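Local coordinates for protein flavoredoxin (PDB 2D5M) that binds flavin mononucleotide and, as a flavoprotein of the flavin reductase-like family, probably serves in electron transport, at residues T14-V19 against D160-A165; I68-R73 against F114-E119; A47-K52 against H131-G136; N29-A34 against T54-S59. All blocks are in the same frame, centred on the assembly; numbering follows the deposited sequence. Where two conformers were deposited one is given.

Contact 1. Residues T14-V19 against D160-A165. With FMN (flavin mononucleotide), chain E.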
# COMPACT_ATOMS: atom_id res chain seq x y z
N THR A 14 3.45 2.90 -2.83
CA THR A 14 3.68 1.58 -2.21
C THR A 14 4.49 1.82 -0.95
O THR A 14 5.25 2.81 -0.87
CB THR A 14 4.34 0.53 -3.14
OG1 THR A 14 5.74 0.78 -3.27
CG2 THR A 14 3.66 0.53 -4.50
N PRO A 15 4.33 0.98 0.06
CA PRO A 15 5.03 1.19 1.33
C PRO A 15 6.43 0.64 1.28
O PRO A 15 6.88 -0.07 0.37
CB PRO A 15 4.14 0.42 2.30
CG PRO A 15 3.65 -0.73 1.50
CD PRO A 15 3.41 -0.18 0.12
N LEU A 16 7.16 0.97 2.35
CA LEU A 16 8.47 0.40 2.60
C LEU A 16 8.46 -0.10 4.04
O LEU A 16 8.87 0.59 4.98
CB LEU A 16 9.63 1.42 2.36
CG LEU A 16 11.05 0.86 2.53
CD1 LEU A 16 11.31 -0.22 1.52
CD2 LEU A 16 12.08 1.98 2.44
N PHE A 17 7.91 -1.29 4.23
CA PHE A 17 7.83 -1.92 5.53
C PHE A 17 9.09 -2.73 5.82
O PHE A 17 9.49 -3.54 5.01
CB PHE A 17 6.64 -2.86 5.55
CG PHE A 17 5.26 -2.17 5.47
CD1 PHE A 17 4.17 -2.93 5.06
CD2 PHE A 17 5.04 -0.83 5.79
CE1 PHE A 17 2.88 -2.45 5.01
CE2 PHE A 17 3.71 -0.34 5.75
CZ PHE A 17 2.64 -1.13 5.38
N LEU A 18 9.65 -2.59 7.03
CA LEU A 18 10.68 -3.50 7.44
C LEU A 18 10.06 -4.59 8.32
O LEU A 18 9.57 -4.33 9.44
CB LEU A 18 11.84 -2.86 8.16
CG LEU A 18 12.77 -2.07 7.21
CD1 LEU A 18 12.07 -0.81 6.74
CD2 LEU A 18 14.12 -1.85 7.88
N VAL A 19 10.02 -5.81 7.80
CA VAL A 19 9.39 -6.96 8.45
C VAL A 19 10.41 -7.59 9.35
O VAL A 19 11.47 -8.04 8.89
CB VAL A 19 8.89 -7.96 7.40
CG1 VAL A 19 8.28 -9.16 8.09
CG2 VAL A 19 7.84 -7.32 6.47
N ASP A 160 7.21 10.72 9.22
CA ASP A 160 8.02 10.92 8.04
C ASP A 160 8.37 9.61 7.33
O ASP A 160 9.54 9.34 7.02
CB ASP A 160 9.30 11.69 8.42
CG ASP A 160 10.06 12.18 7.25
OD1 ASP A 160 11.33 12.13 7.28
OD2 ASP A 160 9.43 12.66 6.28
N PRO A 161 7.37 8.81 7.01
CA PRO A 161 7.61 7.49 6.42
C PRO A 161 8.08 7.55 4.97
O PRO A 161 7.86 8.51 4.24
CB PRO A 161 6.20 6.86 6.46
CG PRO A 161 5.27 8.02 6.27
CD PRO A 161 5.92 9.14 7.05
N VAL A 162 8.76 6.49 4.55
CA VAL A 162 9.26 6.39 3.19
C VAL A 162 8.22 5.73 2.30
O VAL A 162 7.58 4.74 2.66
CB VAL A 162 10.57 5.61 3.16
CG1 VAL A 162 11.14 5.40 1.78
CG2 VAL A 162 11.66 6.23 4.03
N ILE A 163 8.11 6.23 1.09
CA ILE A 163 7.33 5.72 0.02
C ILE A 163 8.22 5.07 -1.03
O ILE A 163 9.23 5.67 -1.41
CB ILE A 163 6.47 6.82 -0.72
CG1 ILE A 163 5.51 7.49 0.29
CG2 ILE A 163 5.73 6.38 -1.90
CD1 ILE A 163 5.12 8.84 -0.26
N PHE A 164 7.87 3.90 -1.56
CA PHE A 164 8.58 3.26 -2.63
C PHE A 164 7.87 3.46 -3.97
O PHE A 164 6.65 3.27 -4.06
CB PHE A 164 8.80 1.78 -2.35
CG PHE A 164 9.43 0.95 -3.44
CD1 PHE A 164 10.72 1.29 -3.91
CD2 PHE A 164 8.82 -0.12 -4.00
CE1 PHE A 164 11.34 0.53 -4.85
CE2 PHE A 164 9.44 -0.92 -4.91
CZ PHE A 164 10.71 -0.59 -5.37
N ALA A 165 8.63 3.90 -4.96
CA ALA A 165 8.18 4.01 -6.35
C ALA A 165 8.72 2.80 -7.11
O ALA A 165 9.94 2.77 -7.41
CB ALA A 165 8.68 5.31 -6.96
N1 FMN E . 10.89 -9.23 -1.03
C2 FMN E . 9.70 -9.88 -0.84
O2 FMN E . 9.67 -11.12 -0.74
N3 FMN E . 8.53 -9.14 -0.78
C4 FMN E . 8.45 -7.77 -0.94
O4 FMN E . 7.34 -7.19 -0.87
C4A FMN E . 9.67 -7.10 -1.19
N5 FMN E . 9.66 -5.76 -1.42
C5A FMN E . 10.89 -5.15 -1.50
C6 FMN E . 10.91 -3.75 -1.70
C7 FMN E . 12.08 -3.01 -1.75
C7M FMN E . 12.10 -1.53 -2.02
C8 FMN E . 13.32 -3.73 -1.55
C8M FMN E . 14.62 -2.94 -1.51
C9 FMN E . 13.32 -5.11 -1.42
C9A FMN E . 12.14 -5.83 -1.38
N10 FMN E . 12.07 -7.24 -1.28
C10 FMN E . 10.87 -7.87 -1.13
C1' FMN E . 13.33 -8.03 -1.26
C2' FMN E . 13.72 -8.48 0.15
O2' FMN E . 13.68 -7.41 1.10
C3' FMN E . 15.15 -9.03 0.10
O3' FMN E . 15.10 -10.26 -0.66
C4' FMN E . 15.78 -9.27 1.46
O4' FMN E . 17.21 -9.43 1.22
C5' FMN E . 15.26 -10.48 2.17
O5' FMN E . 15.98 -10.59 3.44
P FMN E . 15.96 -11.95 4.30
O1P FMN E . 16.52 -13.07 3.42
O2P FMN E . 14.55 -12.27 4.74
O3P FMN E . 16.88 -11.57 5.44
O HOH W 1 8.41 3.47 5.03

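Contact 2. Residues I68-R73 against F114-E119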
# COMPACT_ATOMS: atom_id res chain seq x y z
N ILE A 68 6.24 -4.97 11.79
CA ILE A 68 6.50 -4.03 10.72
C ILE A 68 6.99 -2.76 11.38
O ILE A 68 6.30 -2.16 12.17
CB ILE A 68 5.26 -3.81 9.85
CG1 ILE A 68 4.99 -5.07 9.00
CG2 ILE A 68 5.41 -2.53 8.99
CD1 ILE A 68 3.65 -5.09 8.31
N SER A 69 8.19 -2.36 10.99
CA SER A 69 8.75 -1.09 11.43
C SER A 69 8.79 -0.15 10.23
O SER A 69 9.19 -0.55 9.13
CB SER A 69 10.15 -1.28 12.01
OG SER A 69 10.17 -2.16 13.10
N ILE A 70 8.37 1.10 10.45
CA ILE A 70 8.23 2.06 9.35
C ILE A 70 9.40 3.05 9.46
O ILE A 70 9.49 3.76 10.44
CB ILE A 70 6.87 2.73 9.41
CG1 ILE A 70 5.78 1.66 9.21
CG2 ILE A 70 6.75 3.84 8.40
CD1 ILE A 70 4.39 2.01 9.05
N PRO A 71 10.30 3.05 8.46
CA PRO A 71 11.47 3.95 8.55
C PRO A 71 11.03 5.39 8.28
O PRO A 71 10.16 5.66 7.45
CB PRO A 71 12.38 3.49 7.44
CG PRO A 71 11.44 2.89 6.44
CD PRO A 71 10.29 2.25 7.24
N SER A 72 11.70 6.33 8.90
CA SER A 72 11.71 7.74 8.58
C SER A 72 12.82 7.96 7.55
O SER A 72 13.65 7.07 7.27
CB SER A 72 11.93 8.62 9.77
OG SER A 72 13.14 8.28 10.37
N ARG A 73 12.85 9.16 6.96
CA ARG A 73 13.79 9.37 5.87
C ARG A 73 15.23 9.20 6.32
O ARG A 73 16.06 8.83 5.49
CB ARG A 73 13.58 10.76 5.27
CG ARG A 73 14.23 11.91 6.03
CD ARG A 73 13.99 13.23 5.32
NE ARG A 73 12.61 13.57 5.27
CZ ARG A 73 12.03 14.49 4.48
NH1 ARG A 73 12.77 15.17 3.62
NH2 ARG A 73 10.72 14.67 4.60
N PHE A 114 13.18 3.42 14.70
CA PHE A 114 12.16 3.90 13.77
C PHE A 114 11.00 4.52 14.54
O PHE A 114 10.75 4.17 15.68
CB PHE A 114 11.68 2.80 12.86
CG PHE A 114 12.68 2.32 11.83
CD1 PHE A 114 14.02 2.73 11.77
CD2 PHE A 114 12.25 1.42 10.85
CE1 PHE A 114 14.89 2.21 10.83
CE2 PHE A 114 13.12 0.92 9.93
CZ PHE A 114 14.44 1.28 9.91
N PRO A 115 10.27 5.42 13.90
CA PRO A 115 9.25 6.17 14.61
C PRO A 115 8.00 5.38 14.92
O PRO A 115 7.18 5.76 15.80
CB PRO A 115 8.95 7.31 13.65
CG PRO A 115 9.27 6.77 12.26
CD PRO A 115 10.51 5.99 12.57
N MET A 116 7.76 4.32 14.19
CA MET A 116 6.50 3.57 14.27
C MET A 116 6.80 2.08 14.07
O MET A 116 7.53 1.70 13.17
CB MET A 116 5.55 4.06 13.21
CG MET A 116 4.22 3.39 13.12
SD MET A 116 3.22 4.48 12.06
CE MET A 116 1.74 3.55 12.12
N ALA A 117 6.16 1.25 14.88
CA ALA A 117 6.32 -0.19 14.82
C ALA A 117 4.93 -0.84 15.09
O ALA A 117 4.16 -0.35 15.89
CB ALA A 117 7.34 -0.67 15.81
N ILE A 118 4.69 -1.92 14.38
CA ILE A 118 3.45 -2.67 14.45
C ILE A 118 3.79 -4.10 14.82
O ILE A 118 4.70 -4.69 14.20
CB ILE A 118 2.72 -2.61 13.07
CG1 ILE A 118 2.57 -1.19 12.57
CG2 ILE A 118 1.40 -3.34 13.19
CD1 ILE A 118 2.04 -1.10 11.15
N GLU A 119 3.11 -4.66 15.80
CA GLU A 119 3.29 -6.04 16.22
C GLU A 119 2.19 -6.91 15.65
O GLU A 119 1.00 -6.58 15.86
CB GLU A 119 3.28 -6.12 17.77
CG GLU A 119 4.38 -5.33 18.43
CD GLU A 119 4.65 -5.75 19.86
OE1 GLU A 119 4.45 -6.98 20.14
OE2 GLU A 119 5.12 -4.89 20.63

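Contact 3. Residues A47-K52 against H131-G136. With ZN (zinc ion), chain D; FMN (flavin mononucleotide), chain E.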
# COMPACT_ATOMS: atom_id res chain seq x y z
N ALA A 47 -1.45 -7.64 5.13
CA ALA A 47 -0.97 -8.68 4.21
C ALA A 47 0.39 -8.30 3.68
O ALA A 47 0.61 -7.16 3.26
CB ALA A 47 -1.98 -8.87 3.09
N VAL A 48 1.30 -9.28 3.64
CA VAL A 48 2.65 -9.07 3.10
C VAL A 48 2.97 -10.27 2.20
O VAL A 48 2.83 -11.41 2.63
CB VAL A 48 3.68 -8.93 4.21
CG1 VAL A 48 4.92 -8.38 3.52
CG2 VAL A 48 3.27 -8.05 5.38
N SER A 49 3.39 -10.00 1.00
CA SER A 49 3.79 -11.05 0.06
C SER A 49 5.27 -11.26 0.18
O SER A 49 6.01 -10.44 -0.34
CB SER A 49 3.41 -10.62 -1.35
OG SER A 49 2.03 -10.52 -1.50
N LEU A 50 5.71 -12.33 0.82
CA LEU A 50 7.11 -12.65 1.03
C LEU A 50 7.47 -13.92 0.30
O LEU A 50 6.81 -14.94 0.45
CB LEU A 50 7.40 -12.83 2.54
CG LEU A 50 7.02 -11.66 3.47
CD1 LEU A 50 7.46 -11.86 4.89
CD2 LEU A 50 7.58 -10.34 2.89
N ARG A 51 8.54 -13.85 -0.46
CA ARG A 51 9.01 -14.98 -1.22
C ARG A 51 9.61 -16.05 -0.34
O ARG A 51 10.26 -15.80 0.66
CB ARG A 51 10.06 -14.53 -2.26
CG ARG A 51 9.49 -13.69 -3.37
CD ARG A 51 10.52 -13.00 -4.29
NE ARG A 51 11.20 -12.08 -3.39
CZ ARG A 51 12.40 -12.24 -2.82
NH1 ARG A 51 13.22 -13.22 -3.15
NH2 ARG A 51 12.76 -11.35 -1.92
N LYS A 52 9.45 -17.32 -0.83
CA LYS A 52 9.97 -18.47 -0.10
C LYS A 52 11.46 -18.45 0.08
O LYS A 52 12.01 -19.04 1.02
CB LYS A 52 9.48 -19.73 -0.81
CG LYS A 52 8.00 -20.00 -0.81
CD LYS A 52 7.60 -21.29 -1.47
CE LYS A 52 6.20 -21.66 -1.04
NZ LYS A 52 5.49 -22.60 -1.98
N HIS A 131 0.29 -17.11 -6.09
CA HIS A 131 0.14 -15.99 -5.14
C HIS A 131 0.42 -16.49 -3.73
O HIS A 131 -0.20 -17.47 -3.35
CB HIS A 131 -1.18 -15.45 -5.47
CG HIS A 131 -1.75 -14.59 -4.42
ND1 HIS A 131 -1.73 -13.25 -4.63
CD2 HIS A 131 -2.39 -14.85 -3.26
CE1 HIS A 131 -2.34 -12.69 -3.58
NE2 HIS A 131 -2.72 -13.64 -2.75
N THR A 132 1.30 -15.80 -2.98
CA THR A 132 1.70 -16.14 -1.61
C THR A 132 1.65 -14.95 -0.67
O THR A 132 2.26 -13.91 -0.97
CB THR A 132 3.16 -16.72 -1.80
OG1 THR A 132 3.08 -17.87 -2.67
CG2 THR A 132 3.74 -17.07 -0.50
N GLN A 133 0.95 -15.03 0.44
CA GLN A 133 0.84 -13.90 1.32
C GLN A 133 0.70 -14.39 2.74
O GLN A 133 -0.03 -15.33 3.04
CB GLN A 133 -0.35 -12.92 1.08
CG GLN A 133 -0.55 -12.29 -0.26
CD GLN A 133 -2.04 -11.85 -0.17
OE1 GLN A 133 -2.31 -10.68 -0.02
NE2 GLN A 133 -2.84 -12.91 -0.17
N PHE A 134 1.38 -13.69 3.63
CA PHE A 134 1.16 -13.85 5.06
C PHE A 134 0.20 -12.76 5.54
O PHE A 134 0.39 -11.60 5.18
CB PHE A 134 2.47 -13.72 5.86
CG PHE A 134 3.47 -14.81 5.65
CD1 PHE A 134 4.71 -14.52 5.11
CD2 PHE A 134 3.24 -16.12 6.04
CE1 PHE A 134 5.65 -15.51 4.99
CE2 PHE A 134 4.22 -17.08 5.87
CZ PHE A 134 5.42 -16.80 5.32
N ILE A 135 -0.78 -13.14 6.31
CA ILE A 135 -1.75 -12.19 6.89
C ILE A 135 -1.47 -12.13 8.36
O ILE A 135 -1.56 -13.15 9.09
CB ILE A 135 -3.19 -12.63 6.64
CG1 ILE A 135 -3.46 -13.00 5.18
CG2 ILE A 135 -4.12 -11.56 7.16
CD1 ILE A 135 -3.19 -11.88 4.24
N GLY A 136 -1.08 -10.95 8.84
CA GLY A 136 -0.86 -10.72 10.25
C GLY A 136 -1.97 -9.90 10.86
O GLY A 136 -2.40 -8.91 10.30
ZN ZN D . -0.77 -12.02 -5.99
N1 FMN E . 10.89 -9.23 -1.03
C2 FMN E . 9.70 -9.88 -0.84
O2 FMN E . 9.67 -11.12 -0.74
N3 FMN E . 8.53 -9.14 -0.78
C4 FMN E . 8.45 -7.77 -0.94
O4 FMN E . 7.34 -7.19 -0.87
C4A FMN E . 9.67 -7.10 -1.19
N5 FMN E . 9.66 -5.76 -1.42
C5A FMN E . 10.89 -5.15 -1.50
C6 FMN E . 10.91 -3.75 -1.70
C7 FMN E . 12.08 -3.01 -1.75
C7M FMN E . 12.10 -1.53 -2.02
C8 FMN E . 13.32 -3.73 -1.55
C8M FMN E . 14.62 -2.94 -1.51
C9 FMN E . 13.32 -5.11 -1.42
C9A FMN E . 12.14 -5.83 -1.38
N10 FMN E . 12.07 -7.24 -1.28
C10 FMN E . 10.87 -7.87 -1.13
C1' FMN E . 13.33 -8.03 -1.26
C2' FMN E . 13.72 -8.48 0.15
O2' FMN E . 13.68 -7.41 1.10
C3' FMN E . 15.15 -9.03 0.10
O3' FMN E . 15.10 -10.26 -0.66
C4' FMN E . 15.78 -9.27 1.46
O4' FMN E . 17.21 -9.43 1.22
C5' FMN E . 15.26 -10.48 2.17
O5' FMN E . 15.98 -10.59 3.44
P FMN E . 15.96 -11.95 4.30
O1P FMN E . 16.52 -13.07 3.42
O2P FMN E . 14.55 -12.27 4.74
O3P FMN E . 16.88 -11.57 5.44
O HOH W 2 -1.53 -12.76 -7.96

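Contact 4. Residues N29-A34 against T54-S59. With FMN (flavin mononucleotide), chain E.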
# COMPACT_ATOMS: atom_id res chain seq x y z
N ASN A 29 16.05 -10.25 12.73
CA ASN A 29 16.19 -9.91 11.32
C ASN A 29 15.14 -8.87 10.91
O ASN A 29 14.12 -8.71 11.58
CB ASN A 29 16.00 -11.14 10.46
CG ASN A 29 16.52 -11.00 9.04
OD1 ASN A 29 17.43 -10.20 8.78
ND2 ASN A 29 15.97 -11.80 8.13
N ILE A 30 15.46 -8.17 9.82
CA ILE A 30 14.55 -7.29 9.15
C ILE A 30 14.78 -7.46 7.66
O ILE A 30 15.93 -7.60 7.22
CB ILE A 30 14.75 -5.80 9.51
CG1 ILE A 30 16.23 -5.44 9.73
CG2 ILE A 30 13.86 -5.41 10.69
CD1 ILE A 30 16.55 -3.96 9.91
N MET A 31 13.68 -7.40 6.89
CA MET A 31 13.73 -7.34 5.43
C MET A 31 12.79 -6.26 4.97
O MET A 31 11.87 -5.87 5.68
CB MET A 31 13.43 -8.68 4.76
CG MET A 31 12.08 -9.26 5.12
SD MET A 31 10.69 -8.59 4.20
CE MET A 31 10.86 -9.38 2.60
N ALA A 32 13.00 -5.73 3.76
CA ALA A 32 12.10 -4.74 3.18
C ALA A 32 10.98 -5.40 2.37
O ALA A 32 11.24 -6.33 1.57
CB ALA A 32 12.88 -3.82 2.26
N ALA A 33 9.78 -4.90 2.54
CA ALA A 33 8.60 -5.38 1.80
C ALA A 33 7.78 -4.17 1.33
O ALA A 33 7.35 -3.37 2.15
CB ALA A 33 7.74 -6.29 2.61
N ALA A 34 7.53 -4.12 0.03
CA ALA A 34 6.61 -3.16 -0.55
C ALA A 34 5.34 -3.79 -1.09
O ALA A 34 4.36 -3.07 -1.35
CB ALA A 34 7.28 -2.37 -1.67
N THR A 54 13.27 -15.95 0.92
CA THR A 54 13.74 -15.06 1.97
C THR A 54 13.92 -15.82 3.29
O THR A 54 13.17 -16.75 3.60
CB THR A 54 12.82 -13.87 2.19
OG1 THR A 54 11.58 -14.29 2.67
CG2 THR A 54 12.62 -13.06 0.95
N TYR A 55 14.93 -15.41 4.04
CA TYR A 55 15.13 -16.04 5.37
C TYR A 55 13.93 -15.73 6.27
O TYR A 55 13.49 -16.53 7.09
CB TYR A 55 16.46 -15.56 5.94
CG TYR A 55 16.96 -16.33 7.13
CD1 TYR A 55 17.24 -17.69 6.99
CD2 TYR A 55 17.18 -15.77 8.36
CE1 TYR A 55 17.72 -18.47 8.02
CE2 TYR A 55 17.67 -16.51 9.44
CZ TYR A 55 17.93 -17.86 9.28
OH TYR A 55 18.42 -18.67 10.28
N THR A 56 13.39 -14.52 6.13
CA THR A 56 12.23 -14.09 6.89
C THR A 56 11.04 -15.00 6.73
O THR A 56 10.32 -15.27 7.69
CB THR A 56 11.87 -12.65 6.46
OG1 THR A 56 12.97 -11.80 6.82
CG2 THR A 56 10.65 -12.13 7.14
N TYR A 57 10.76 -15.53 5.59
CA TYR A 57 9.71 -16.45 5.27
C TYR A 57 9.79 -17.62 6.25
O TYR A 57 8.80 -18.03 6.86
CB TYR A 57 9.76 -16.89 3.80
CG TYR A 57 8.68 -17.88 3.39
CD1 TYR A 57 7.64 -17.49 2.60
CD2 TYR A 57 8.70 -19.22 3.71
CE1 TYR A 57 6.65 -18.36 2.18
CE2 TYR A 57 7.75 -20.09 3.34
CZ TYR A 57 6.71 -19.66 2.56
OH TYR A 57 5.73 -20.57 2.16
N ARG A 58 10.98 -18.21 6.31
CA ARG A 58 11.20 -19.36 7.18
C ARG A 58 10.87 -18.96 8.61
O ARG A 58 10.15 -19.66 9.32
CB ARG A 58 12.62 -19.86 7.06
CG ARG A 58 12.91 -21.01 8.05
CD ARG A 58 14.33 -21.53 7.86
NE ARG A 58 14.60 -22.56 8.85
CZ ARG A 58 15.70 -23.33 8.81
NH1 ARG A 58 16.58 -23.11 7.85
NH2 ARG A 58 15.89 -24.26 9.75
N SER A 59 11.39 -17.84 9.06
CA SER A 59 11.17 -17.44 10.46
C SER A 59 9.69 -17.22 10.76
O SER A 59 9.22 -17.60 11.84
CB SER A 59 11.98 -16.18 10.78
OG SER A 59 13.35 -16.49 10.68
N1 FMN E . 10.89 -9.23 -1.03
C2 FMN E . 9.70 -9.88 -0.84
O2 FMN E . 9.67 -11.12 -0.74
N3 FMN E . 8.53 -9.14 -0.78
C4 FMN E . 8.45 -7.77 -0.94
O4 FMN E . 7.34 -7.19 -0.87
C4A FMN E . 9.67 -7.10 -1.19
N5 FMN E . 9.66 -5.76 -1.42
C5A FMN E . 10.89 -5.15 -1.50
C6 FMN E . 10.91 -3.75 -1.70
C7 FMN E . 12.08 -3.01 -1.75
C7M FMN E . 12.10 -1.53 -2.02
C8 FMN E . 13.32 -3.73 -1.55
C8M FMN E . 14.62 -2.94 -1.51
C9 FMN E . 13.32 -5.11 -1.42
C9A FMN E . 12.14 -5.83 -1.38
N10 FMN E . 12.07 -7.24 -1.28
C10 FMN E . 10.87 -7.87 -1.13
C1' FMN E . 13.33 -8.03 -1.26
C2' FMN E . 13.72 -8.48 0.15
O2' FMN E . 13.68 -7.41 1.10
C3' FMN E . 15.15 -9.03 0.10
O3' FMN E . 15.10 -10.26 -0.66
C4' FMN E . 15.78 -9.27 1.46
O4' FMN E . 17.21 -9.43 1.22
C5' FMN E . 15.26 -10.48 2.17
O5' FMN E . 15.98 -10.59 3.44
P FMN E . 15.96 -11.95 4.30
O1P FMN E . 16.52 -13.07 3.42
O2P FMN E . 14.55 -12.27 4.74
O3P FMN E . 16.88 -11.57 5.44

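Contact 1. Residues T14-V19 against D160-A165
The Phe164 ring is met at its edge by Thr14 and on one face by the flavin. Thr14 OG1 lies near the ring plane, 3.3 Å from Phe164 CD2, while the FMN methyl carbon C7M stands over the ring centre, with Phe164 CE1 the nearest ring atom at 3.6 Å. The Phe17 ring, further along 14-19, carries Pro15 CB on one face, offset toward the rim.

Thr14 OG1 donates to Phe164 O at 2.8 Å, approaching from above the carbonyl plane, 48° out of it. In the reverse direction Phe164 N donates to Thr14 O (2.9 Å). The bond from Thr14 N to Phe164 O is weak, so that oxygen takes both OG1 and a weak N-H. Beyond this pair the backbones separate, and water 1 bridges them by donating to both Leu16 O and Val162 O. The side chains of Leu16 and Val162 lie side by side, pointing the same way, CD2 against CG1 at 3.6 Å, and Leu16 CD1 also reaches FMN C7M.

This places the dimethylbenzene end of the isoalloxazine against the meeting of strands 14-22 and 162-165. Strand 28-41 flanks Phe17 and Phe164, strand 170-180 flanks Val162 and Ile163, and Ile163 packs on Ile163 of the second subunit.

Contact 2. Residues I68-R73 against F114-E119
Ile68 and Ile118 form an antiparallel hydrogen-bonded pair in which Ile118 N reaches Ile68 O at 2.7 Å and Ile68 N reaches Ile118 O at 2.9 Å, the two short strand axes running 168° apart. This is a strand pairing within the antiparallel split beta-barrel of the flavin reductase-like, FMN-binding family. A third backbone bond, Ile70 N to Met116 O, is nearly straight at 172°. Between them Ser69 and Ala117 make a non-hydrogen-bonded pair, with CA-H...O contacts from Ala117 CA to Ile68 O and from Ser69 CA to Met116 O.

Side chains of Ile68, Ile70, Met116 and Ile118 share one face of the sheet. There Ile70 and Met116 lie side by side, and Met116, extended beyond CG, brings SD to 4.1 Å from Ile70 CD1. Tyr12 of the second subunit packs on both. Ser69 and Ala117 occupy the other face, where Ser69 OG hydrogen-bonds Val111 N.

Past the strands, Pro71 lies across the Phe114 ring. Its CA makes a CH-pi contact 3.8 Å from the ring centroid, 21° off the normal, over the face but offset toward the rim, while Pro71 CB adds a contact to Phe114 CE2. Ile70 O is buried with no hydrogen-bond partner in the model; it faces carbon atoms of the second segment, the nearest being Pro115 CD at 3.2 Å.

Contact 3. Residues A47-K52 against H131-G136
Val48 and Phe134 exchange two backbone hydrogen bonds, Val48 N to Phe134 O and Phe134 N to Val48 O, both 2.9 Å, which fix them as an antiparallel hydrogen-bonded pair. CA-H...O contacts flank it, among them Ser49 CA to Thr132 O.

Apolar contacts lie on two sides. Ala47 CB meets Ile135 CD1 at 3.4 Å, tighter than usual van der Waals packing. Leu50 crosses Phe134 at about a right angle and sets CD1 at the ring edge, 3.8 Å from Phe134 CD1.

Polar bonds continue from the first segment to the flavin. FMN N3 donates to Ser49 O, and Arg51 N donates to FMN O2. A bend at chi3 (-64°) turns Arg51 NE back beside FMN O2. Arg51 NH2 bonds FMN N1 at 3.0 Å, nearly straight (173°) and in the guanidinium plane, and also FMN O3'.

Metal coordination belongs to the other segment. His131 ND1 binds zinc at 2.1 Å, joined by water 2 and by Cys39 and Cys40 of the second subunit.

The segments flanking the pairing thus reach the flavin on one side and the zinc on the other: the arginine donor at N1 would probably favour negative charge there on reduction, and in this crystal structure the zinc bridges the two subunits.

Contact 4. Residues N29-A34 against T54-S59
Asn29 and Thr56 come together at the FMN phosphate, which forms the tight part of this contact. Asn29 ND2 donates to FMN O3P at 2.8 Å in a nearly straight bond (175°), while Thr56 OG1 donates to FMN O2P at 2.7 Å. Thr56 OG1 is anti to its own carbonyl carbon (chi1 -64°), beside the backbone N, and that N grips the same O2P. Tyr55 N takes O1P. Phosphate oxygens thus sit at the N-terminal end of helix 55-63, where the helix dipole probably helps to hold the negative charge. Thr54 is the N-cap, its OG1 accepting a 3.3 Å bond from Tyr57 N and also bonded to Arg51 O. Met31, in one of its two conformers, crosses Thr56 obliquely, CG 3.2 Å from Thr56 OG1.

The rest is looser. Asn29 ND2 lies at the edge of the Tyr55 ring, 4.2 Å from Tyr55 CD2, and Met31 CE is 4.4 Å from Thr54 CG2. The axes of strand 29-33 and helix 55-59 approach to 9.2 Å. No clear hydrogen bond joins the segments directly, whereas both bond the phosphate, so the cofactor supplies much of the bridging. On the outward side of the helix, Tyr57 is partly exposed and Arg58 exposed.

Ala34 N donates to FMN N5 at 3.1 Å, and Ala32 O accepts from the ribityl O2'. Strand 14-22 pairs antiparallel with 28-41, Thr21 touching both Asn29 and Thr56; Lys92 of helix 92-96 also packs on Asn29.

From the N terminus, strand 14-22 opens contact 1, which closes last, at 160-165, so the other three contacts all fall within its span. Contact 4 opens next at 29-34, and contact 3 opens at 47-52 before contact 4 closes at 54-59, so these two cross. Contact 2 runs from 68-73 to 114-119, after contact 4 and within contact 3, which closes at 131-136. Contacts 1, 2 and 3 pair strands of the same sheet, while contact 4 joins strand 28-41 to helix 55-63. Leu18 O to Ser69 N links contacts 1 and 2, and Val19 N to Met31 O contacts 1 and 4. Contacts 1, 3 and 4 meet FMN; contacts 1, 2 and 3 reach the second subunit.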